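Local coordinates for putative phosphonate binding protein for ABC transporter (Prochlorococcus marinus str. MIT 9301, PDB 5LQ5) that binds inorganic phosphite strongly, and methylphosphonate and phosphate only very weakly, probably as the solute-binding component of an ABC transporter, at residues A[117-122]-A[168-174]. Coordinates in Å, arbitrary orientation, origin at the centre of the assembly. Where two conformers were deposited one is given. Residues are numbered along the deposited sequence.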
loop_
_atom_site.group_PDB
_atom_site.type_symbol
_atom_site.label_atom_id
_atom_site.label_comp_id
_atom_site.label_asym_id
_atom_site.label_seq_id
_atom_site.Cartn_x
_atom_site.Cartn_y
_atom_site.Cartn_z
ATOM N N LEU A 117 22.590 -12.072 3.304
ATOM C CA LEU A 117 22.587 -10.623 3.518
ATOM C C LEU A 117 21.563 -10.309 4.587
ATOM O O LEU A 117 20.658 -11.116 4.866
ATOM C CB LEU A 117 22.255 -9.856 2.243
ATOM C CG LEU A 117 23.253 -9.974 1.085
ATOM C CD1 LEU A 117 22.769 -9.125 -0.086
ATOM C CD2 LEU A 117 24.645 -9.538 1.508
ATOM N N ARG A 118 21.700 -9.130 5.173
ATOM C CA ARG A 118 20.704 -8.587 6.094
ATOM C C ARG A 118 19.577 -7.964 5.256
ATOM O O ARG A 118 19.809 -7.018 4.491
ATOM C CB ARG A 118 21.331 -7.560 7.023
ATOM C CG ARG A 118 22.410 -8.130 7.933
ATOM C CD ARG A 118 23.196 -7.024 8.622
ATOM N NE ARG A 118 23.699 -6.092 7.619
ATOM C CZ ARG A 118 24.021 -4.829 7.858
ATOM N NH1 ARG A 118 23.919 -4.349 9.065
ATOM N NH2 ARG A 118 24.427 -4.050 6.883
ATOM N N PHE A 119 18.378 -8.528 5.349
ATOM C CA PHE A 119 17.263 -8.179 4.434
ATOM C C PHE A 119 16.069 -7.707 5.260
ATOM O O PHE A 119 15.731 -8.303 6.285
ATOM C CB PHE A 119 16.844 -9.381 3.567
ATOM C CG PHE A 119 15.800 -9.050 2.563
ATOM C CD1 PHE A 119 16.158 -8.584 1.311
ATOM C CD2 PHE A 119 14.463 -9.091 2.896
ATOM C CE1 PHE A 119 15.197 -8.212 0.375
ATOM C CE2 PHE A 119 13.494 -8.741 1.977
ATOM C CZ PHE A 119 13.853 -8.277 0.729
ATOM N N THR A 120 15.450 -6.615 4.815
ATOM C CA THR A 120 14.188 -6.142 5.429
ATOM C C THR A 120 13.050 -6.023 4.393
ATOM O O THR A 120 13.212 -5.492 3.301
ATOM C CB THR A 120 14.334 -4.828 6.197
ATOM O OG1 THR A 120 13.134 -4.568 6.953
ATOM C CG2 THR A 120 14.645 -3.630 5.299
ATOM N N PHE A 121 11.903 -6.522 4.786
ATOM C CA PHE A 121 10.649 -6.245 4.162
ATOM C C PHE A 121 10.053 -4.972 4.768
ATOM O O PHE A 121 10.579 -4.383 5.725
ATOM C CB PHE A 121 9.668 -7.383 4.465
ATOM C CG PHE A 121 10.027 -8.718 3.847
ATOM C CD1 PHE A 121 9.901 -8.943 2.487
ATOM C CD2 PHE A 121 10.470 -9.745 4.635
ATOM C CE1 PHE A 121 10.172 -10.179 1.955
ATOM C CE2 PHE A 121 10.774 -10.967 4.099
ATOM C CZ PHE A 121 10.630 -11.178 2.774
ATOM N N GLY A 122 8.954 -4.540 4.197
ATOM C CA GLY A 122 8.073 -3.557 4.813
ATOM C C GLY A 122 7.202 -4.173 5.908
ATOM O O GLY A 122 7.616 -5.099 6.592
ATOM N N GLY A 168 22.454 1.620 6.053
ATOM C CA GLY A 168 23.280 0.397 6.225
ATOM C C GLY A 168 22.871 -0.491 7.393
ATOM O O GLY A 168 23.579 -1.458 7.731
ATOM N N ALA A 169 21.720 -0.191 8.003
ATOM C CA ALA A 169 21.159 -1.093 9.032
ATOM C C ALA A 169 20.809 -2.460 8.434
ATOM O O ALA A 169 20.869 -3.481 9.115
ATOM C CB ALA A 169 19.905 -0.523 9.695
ATOM N N PHE A 170 20.364 -2.429 7.180
ATOM C CA PHE A 170 20.155 -3.613 6.362
ATOM C C PHE A 170 20.900 -3.441 5.051
ATOM O O PHE A 170 21.184 -2.329 4.617
ATOM C CB PHE A 170 18.678 -3.864 6.102
ATOM C CG PHE A 170 17.932 -4.368 7.321
ATOM C CD1 PHE A 170 17.698 -5.712 7.511
ATOM C CD2 PHE A 170 17.508 -3.483 8.285
ATOM C CE1 PHE A 170 17.037 -6.168 8.624
ATOM C CE2 PHE A 170 16.838 -3.923 9.413
ATOM C CZ PHE A 170 16.598 -5.269 9.566
ATOM N N ASP A 171 21.228 -4.558 4.439
ATOM C CA ASP A 171 21.915 -4.566 3.141
ATOM C C ASP A 171 20.989 -4.416 1.923
ATOM O O ASP A 171 21.403 -3.954 0.853
ATOM C CB ASP A 171 22.681 -5.885 2.983
ATOM C CG ASP A 171 23.733 -6.076 4.024
ATOM O OD1 ASP A 171 24.525 -5.127 4.230
ATOM O OD2 ASP A 171 23.788 -7.174 4.623
ATOM N N ALA A 172 19.750 -4.879 2.083
ATOM C CA ALA A 172 18.803 -4.998 0.993
ATOM C C ALA A 172 17.400 -4.962 1.540
ATOM O O ALA A 172 17.187 -5.301 2.698
ATOM C CB ALA A 172 19.003 -6.297 0.212
ATOM N N GLY A 173 16.454 -4.606 0.679
ATOM C CA GLY A 173 15.037 -4.635 1.027
ATOM C C GLY A 173 14.134 -4.566 -0.190
ATOM O O GLY A 173 14.615 -4.498 -1.326
ATOM N N ALA A 174 12.837 -4.659 0.038
ATOM C CA ALA A 174 11.825 -4.587 -0.993
ATOM C C ALA A 174 10.729 -3.643 -0.641
ATOM O O ALA A 174 10.310 -3.565 0.523
ATOM C CB ALA A 174 11.249 -5.965 -1.285
#
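Arg118, just ahead of strand 119-121, loses more surface in this contact than any other residue, and Asp171 is its main partner. The two meet side-on in a bidentate salt bridge: Arg118 NE lies 3.2 Å from Asp171 OD2 and Arg118 NH2 2.9 Å from Asp171 OD1. OD2 of Asp171 also accepts the backbone N of Arg118 at 2.9 Å, so a single carboxylate holds both main chain and side chain, while Arg118 O accepts Asp171 N (2.8 Å) and Ala172 N (3.2 Å). An arginine is long enough to go further: its NH2 reaches Gly168 O at 2.9 Å. Gly168 directly follows helix 158-167 and closes it with a Schellman motif; at its positive phi a CB would be jammed against the preceding carbonyl O, which calls for glycine.

The ring of Phe170 lies against strand 119-121, and its face receives Thr120 CB, 3.7 Å from the ring centroid, in a CH-pi contact. Beyond this the strands run parallel. Thr120 N bonds to Ala172 O at 3.0 Å, and Ala174 N makes a weak bond to Thr120 O at 3.4 Å. Gly173 suits its position because a CB would collide with Thr120 O; its CA instead lies over the Phe119 ring, whose CD1 is 3.8 Å from the small CB of Ala172.

Strands 119-121 and 172-176 are parallel neighbours in one lobe of the two-lobed periplasmic binding protein fold; the crossover through helix 158-167 starts from strand 153-154, on the other side of 119-121, and packs Leu164 on Thr120 and Phe170. Gly122 leads from the sheet toward the phosphite pocket between the lobes.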